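Local atomic coordinates of uncharacterized protein YPL067C (Saccharomyces cerevisiae, PDB entry 5KCI), a protein that is of unknown function, belongs to the DUF3605 family and may be connected with amyloid toxicity. Residues 128-140 / 187-199. Sequence-based numbering, arbitrary orientation.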
loop_
_atom_site.group_PDB
_atom_site.type_symbol
_atom_site.label_atom_id
_atom_site.label_comp_id
_atom_site.label_asym_id
_atom_site.label_seq_id
_atom_site.Cartn_x
_atom_site.Cartn_y
_atom_site.Cartn_z
ATOM N N ALA A 128 1.441 -3.143 -14.591
ATOM C CA ALA A 128 0.154 -3.095 -15.272
ATOM C C ALA A 128 -0.917 -3.788 -14.445
ATOM O O ALA A 128 -2.058 -3.311 -14.375
ATOM C CB ALA A 128 0.258 -3.742 -16.663
ATOM N N ARG A 129 -0.567 -4.920 -13.819
ATOM C CA ARG A 129 -1.520 -5.631 -12.967
ATOM C C ARG A 129 -1.927 -4.801 -11.758
ATOM O O ARG A 129 -3.123 -4.720 -11.420
ATOM C CB ARG A 129 -0.933 -6.959 -12.500
ATOM C CG ARG A 129 -1.885 -7.810 -11.659
ATOM C CD ARG A 129 -3.057 -8.344 -12.476
ATOM N NE ARG A 129 -3.918 -9.221 -11.681
ATOM C CZ ARG A 129 -5.130 -9.627 -12.045
ATOM N NH1 ARG A 129 -5.666 -9.224 -13.193
ATOM N NH2 ARG A 129 -5.828 -10.421 -11.247
ATOM N N MET A 130 -0.949 -4.186 -11.077
ATOM C CA MET A 130 -1.297 -3.323 -9.949
ATOM C C MET A 130 -2.214 -2.194 -10.398
ATOM O O MET A 130 -3.221 -1.871 -9.737
ATOM C CB MET A 130 -0.027 -2.750 -9.319
ATOM C CG MET A 130 -0.305 -1.808 -8.158
ATOM S SD MET A 130 -1.179 -2.596 -6.785
ATOM C CE MET A 130 0.148 -3.645 -6.276
ATOM N N ASN A 131 -1.860 -1.557 -11.507
ATOM C CA ASN A 131 -2.678 -0.459 -12.016
ATOM C C ASN A 131 -4.104 -0.908 -12.305
ATOM O O ASN A 131 -5.071 -0.224 -11.925
ATOM C CB ASN A 131 -2.007 0.148 -13.253
ATOM C CG ASN A 131 -0.861 1.070 -12.887
ATOM O OD1 ASN A 131 -0.880 1.725 -11.842
ATOM N ND2 ASN A 131 0.114 1.167 -13.770
ATOM N N ALA A 132 -4.266 -2.051 -12.974
ATOM C CA ALA A 132 -5.599 -2.556 -13.279
ATOM C C ALA A 132 -6.392 -2.816 -12.011
ATOM O O ALA A 132 -7.604 -2.515 -11.942
ATOM C CB ALA A 132 -5.493 -3.831 -14.106
ATOM N N PHE A 133 -5.724 -3.345 -10.993
ATOM C CA PHE A 133 -6.385 -3.640 -9.733
ATOM C C PHE A 133 -6.936 -2.374 -9.109
ATOM O O PHE A 133 -8.102 -2.328 -8.700
ATOM C CB PHE A 133 -5.420 -4.290 -8.759
ATOM C CG PHE A 133 -6.027 -4.598 -7.420
ATOM C CD1 PHE A 133 -7.112 -5.447 -7.309
ATOM C CD2 PHE A 133 -5.510 -4.025 -6.265
ATOM C CE1 PHE A 133 -7.673 -5.736 -6.053
ATOM C CE2 PHE A 133 -6.044 -4.320 -5.024
ATOM C CZ PHE A 133 -7.123 -5.188 -4.918
ATOM N N LEU A 134 -6.084 -1.351 -8.968
ATOM C CA LEU A 134 -6.571 -0.112 -8.355
ATOM C C LEU A 134 -7.609 0.578 -9.238
ATOM O O LEU A 134 -8.584 1.137 -8.726
ATOM C CB LEU A 134 -5.402 0.811 -8.061
ATOM C CG LEU A 134 -4.371 0.255 -7.089
ATOM C CD1 LEU A 134 -3.212 1.191 -7.002
ATOM C CD2 LEU A 134 -5.016 0.028 -5.699
ATOM N N GLN A 135 -7.425 0.563 -10.561
ATOM C CA GLN A 135 -8.373 1.223 -11.468
ATOM C C GLN A 135 -9.759 0.613 -11.397
ATOM O O GLN A 135 -10.759 1.287 -11.693
ATOM C CB GLN A 135 -7.888 1.145 -12.922
ATOM C CG GLN A 135 -7.033 2.300 -13.352
ATOM C CD GLN A 135 -7.822 3.600 -13.435
ATOM O OE1 GLN A 135 -9.043 3.602 -13.633
ATOM N NE2 GLN A 135 -7.130 4.702 -13.273
ATOM N N ALA A 136 -9.851 -0.657 -11.033
ATOM C CA ALA A 136 -11.123 -1.362 -11.054
ATOM C C ALA A 136 -11.963 -1.119 -9.799
ATOM O O ALA A 136 -13.053 -1.686 -9.697
ATOM C CB ALA A 136 -10.868 -2.877 -11.225
ATOM N N GLN A 137 -11.495 -0.290 -8.849
ATOM C CA GLN A 137 -12.099 -0.201 -7.530
ATOM C C GLN A 137 -13.213 0.850 -7.508
ATOM O O GLN A 137 -12.894 2.051 -7.555
ATOM C CB GLN A 137 -11.055 0.146 -6.487
ATOM C CG GLN A 137 -9.986 -0.934 -6.368
ATOM C CD GLN A 137 -10.553 -2.272 -6.007
ATOM O OE1 GLN A 137 -11.510 -2.371 -5.244
ATOM N NE2 GLN A 137 -9.946 -3.342 -6.549
ATOM N N PRO A 138 -14.478 0.465 -7.371
ATOM C CA PRO A 138 -15.536 1.500 -7.279
ATOM C C PRO A 138 -15.317 2.478 -6.146
ATOM O O PRO A 138 -15.647 3.673 -6.289
ATOM C CB PRO A 138 -16.820 0.685 -7.057
ATOM C CG PRO A 138 -16.491 -0.706 -7.450
ATOM C CD PRO A 138 -15.027 -0.885 -7.190
ATOM N N LEU A 139 -14.770 2.015 -5.027
ATOM C CA LEU A 139 -14.571 2.891 -3.883
ATOM C C LEU A 139 -13.536 3.974 -4.162
ATOM O O LEU A 139 -13.488 4.951 -3.419
ATOM C CB LEU A 139 -14.171 2.080 -2.650
ATOM C CG LEU A 139 -15.203 1.082 -2.104
ATOM C CD1 LEU A 139 -14.557 0.214 -1.048
ATOM C CD2 LEU A 139 -16.409 1.787 -1.519
ATOM N N LEU A 140 -12.743 3.852 -5.223
ATOM C CA LEU A 140 -11.755 4.866 -5.597
ATOM C C LEU A 140 -12.180 5.702 -6.802
ATOM O O LEU A 140 -11.400 6.557 -7.261
ATOM C CB LEU A 140 -10.400 4.195 -5.899
ATOM C CG LEU A 140 -9.802 3.318 -4.785
ATOM C CD1 LEU A 140 -8.468 2.781 -5.183
ATOM C CD2 LEU A 140 -9.681 4.134 -3.486
ATOM N N VAL A 187 -12.401 6.546 4.288
ATOM C CA VAL A 187 -11.319 5.589 4.484
ATOM C C VAL A 187 -11.784 4.436 5.362
ATOM O O VAL A 187 -11.459 3.269 5.106
ATOM C CB VAL A 187 -10.091 6.314 5.059
ATOM C CG1 VAL A 187 -9.008 5.318 5.486
ATOM C CG2 VAL A 187 -9.577 7.320 4.026
ATOM N N ASP A 188 -12.563 4.735 6.406
ATOM C CA ASP A 188 -13.143 3.665 7.215
ATOM C C ASP A 188 -13.991 2.749 6.340
ATOM O O ASP A 188 -13.944 1.520 6.473
ATOM C CB ASP A 188 -13.983 4.257 8.364
ATOM C CG ASP A 188 -13.125 4.834 9.506
ATOM O OD1 ASP A 188 -11.892 4.656 9.504
ATOM O OD2 ASP A 188 -13.677 5.456 10.432
ATOM N N ASP A 189 -14.740 3.338 5.408
ATOM C CA ASP A 189 -15.536 2.559 4.463
ATOM C C ASP A 189 -14.656 1.613 3.648
ATOM O O ASP A 189 -14.912 0.402 3.566
ATOM C CB ASP A 189 -16.294 3.533 3.548
ATOM C CG ASP A 189 -17.602 2.972 3.060
ATOM O OD1 ASP A 189 -18.341 2.407 3.887
ATOM O OD2 ASP A 189 -17.889 3.089 1.852
ATOM N N ILE A 190 -13.592 2.153 3.054
ATOM C CA ILE A 190 -12.685 1.348 2.238
ATOM C C ILE A 190 -12.106 0.203 3.047
ATOM O O ILE A 190 -12.063 -0.946 2.593
ATOM C CB ILE A 190 -11.570 2.235 1.661
ATOM C CG1 ILE A 190 -12.144 3.148 0.601
ATOM C CG2 ILE A 190 -10.439 1.388 1.097
ATOM C CD1 ILE A 190 -11.315 4.364 0.334
ATOM N N LEU A 191 -11.588 0.508 4.234
ATOM C CA LEU A 191 -10.934 -0.511 5.042
ATOM C C LEU A 191 -11.918 -1.565 5.536
ATOM O O LEU A 191 -11.544 -2.732 5.704
ATOM C CB LEU A 191 -10.232 0.148 6.226
ATOM C CG LEU A 191 -9.131 1.150 5.874
ATOM C CD1 LEU A 191 -8.648 1.855 7.131
ATOM C CD2 LEU A 191 -7.979 0.445 5.173
ATOM N N SER A 192 -13.167 -1.167 5.793
ATOM C CA SER A 192 -14.175 -2.110 6.259
ATOM C C SER A 192 -14.598 -3.044 5.139
ATOM O O SER A 192 -14.652 -4.260 5.327
ATOM C CB SER A 192 -15.386 -1.349 6.809
ATOM O OG SER A 192 -16.467 -2.231 7.023
ATOM N N HIS A 193 -14.899 -2.490 3.961
ATOM C CA HIS A 193 -15.300 -3.299 2.814
ATOM C C HIS A 193 -14.122 -4.026 2.170
ATOM O O HIS A 193 -14.294 -5.138 1.664
ATOM C CB HIS A 193 -15.978 -2.420 1.763
ATOM C CG HIS A 193 -17.279 -1.838 2.209
ATOM N ND1 HIS A 193 -18.317 -2.612 2.682
ATOM C CD2 HIS A 193 -17.717 -0.557 2.245
ATOM C CE1 HIS A 193 -19.336 -1.832 2.994
ATOM N NE2 HIS A 193 -18.997 -0.582 2.739
ATOM N N GLY A 194 -12.942 -3.414 2.162
ATOM C CA GLY A 194 -11.818 -3.920 1.406
ATOM C C GLY A 194 -11.931 -3.590 -0.073
ATOM O O GLY A 194 -12.935 -3.079 -0.564
ATOM N N PHE A 195 -10.875 -3.919 -0.802
ATOM C CA PHE A 195 -10.936 -3.794 -2.243
ATOM C C PHE A 195 -11.591 -5.029 -2.860
ATOM O O PHE A 195 -11.564 -6.120 -2.298
ATOM C CB PHE A 195 -9.541 -3.605 -2.812
ATOM C CG PHE A 195 -8.932 -2.259 -2.514
ATOM C CD1 PHE A 195 -9.719 -1.109 -2.444
ATOM C CD2 PHE A 195 -7.570 -2.135 -2.327
ATOM C CE1 PHE A 195 -9.136 0.131 -2.197
ATOM C CE2 PHE A 195 -6.992 -0.909 -2.072
ATOM C CZ PHE A 195 -7.770 0.225 -2.006
ATOM N N GLU A 196 -12.169 -4.840 -4.055
ATOM C CA GLU A 196 -12.817 -5.911 -4.797
ATOM C C GLU A 196 -11.812 -6.634 -5.695
ATOM O O GLU A 196 -10.912 -5.999 -6.257
ATOM C CB GLU A 196 -13.940 -5.357 -5.663
ATOM C CG GLU A 196 -15.050 -4.679 -4.885
ATOM C CD GLU A 196 -16.203 -4.258 -5.777
ATOM O OE1 GLU A 196 -16.047 -4.296 -7.015
ATOM O OE2 GLU A 196 -17.267 -3.894 -5.239
ATOM N N PRO A 197 -11.961 -7.943 -5.852
ATOM C CA PRO A 197 -10.971 -8.711 -6.619
ATOM C C PRO A 197 -11.098 -8.451 -8.109
ATOM O O PRO A 197 -12.103 -7.934 -8.602
ATOM C CB PRO A 197 -11.304 -10.172 -6.284
ATOM C CG PRO A 197 -12.739 -10.153 -5.916
ATOM C CD PRO A 197 -12.958 -8.818 -5.217
ATOM N N LEU A 198 -10.045 -8.823 -8.830
ATOM C CA LEU A 198 -9.953 -8.619 -10.269
ATOM C C LEU A 198 -9.535 -9.933 -10.919
ATOM O O LEU A 198 -8.509 -10.516 -10.550
ATOM C CB LEU A 198 -8.951 -7.512 -10.600
ATOM C CG LEU A 198 -8.783 -7.201 -12.092
ATOM C CD1 LEU A 198 -10.021 -6.640 -12.718
ATOM C CD2 LEU A 198 -7.634 -6.239 -12.260
ATOM N N ALA A 199 -10.328 -10.416 -11.863
ATOM C CA ALA A 199 -9.992 -11.689 -12.518
ATOM C C ALA A 199 -8.653 -11.567 -13.244
ATOM O O ALA A 199 -8.300 -10.476 -13.704
ATOM C CB ALA A 199 -11.083 -12.108 -13.486
#
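Q137 grips the backbone of E196 with both ends of its side-chain amide. Its OE1 accepts from E196 N at 2.8 Å, with the donor in the carbonyl plane on a lone pair. Its NE2 donates to E196 O, also at 2.8 Å and nearly straight (170°). The chain folds back at chi2 (-59°), which brings NE2 over one face of the F133 ring. There NE2 also donates to F133 O, 3.0 Å away, so three bonds fix the amide. With alanine in place of Q137, E196 N and O would probably lose these side-chain partners, F133 O would lose its bond from NE2, and this part of the tail is likely to be held less firmly.

F195 points into the contact beside this amide. Its CB lies 3.6 Å from F133 CZ, and the two ring planes stand 83° apart. L140 CD1 meets F195 CE1 at 4.0 Å. Farther along, L139 CD1 sits 3.9 Å from I190 CA and also touches G194 O, where the chain leaves helix 180-193 with positive phi.

At the other end, L198 CD2 packs on A132 CB and over one guanidinium face of R129. R129 NH1 donates to A199 O at 3.0 Å, in the guanidinium plane; NH2 makes a weak bond to L198 O and another bond to A80 O. F81 stacks on F133 and pairs through its backbone with L198.

The arrangement is an extended C-terminal tail clamped along the end of helix 120-135 by a bidentate glutamine-to-backbone pair, with F195 reaching V89 of the antiparallel sheet.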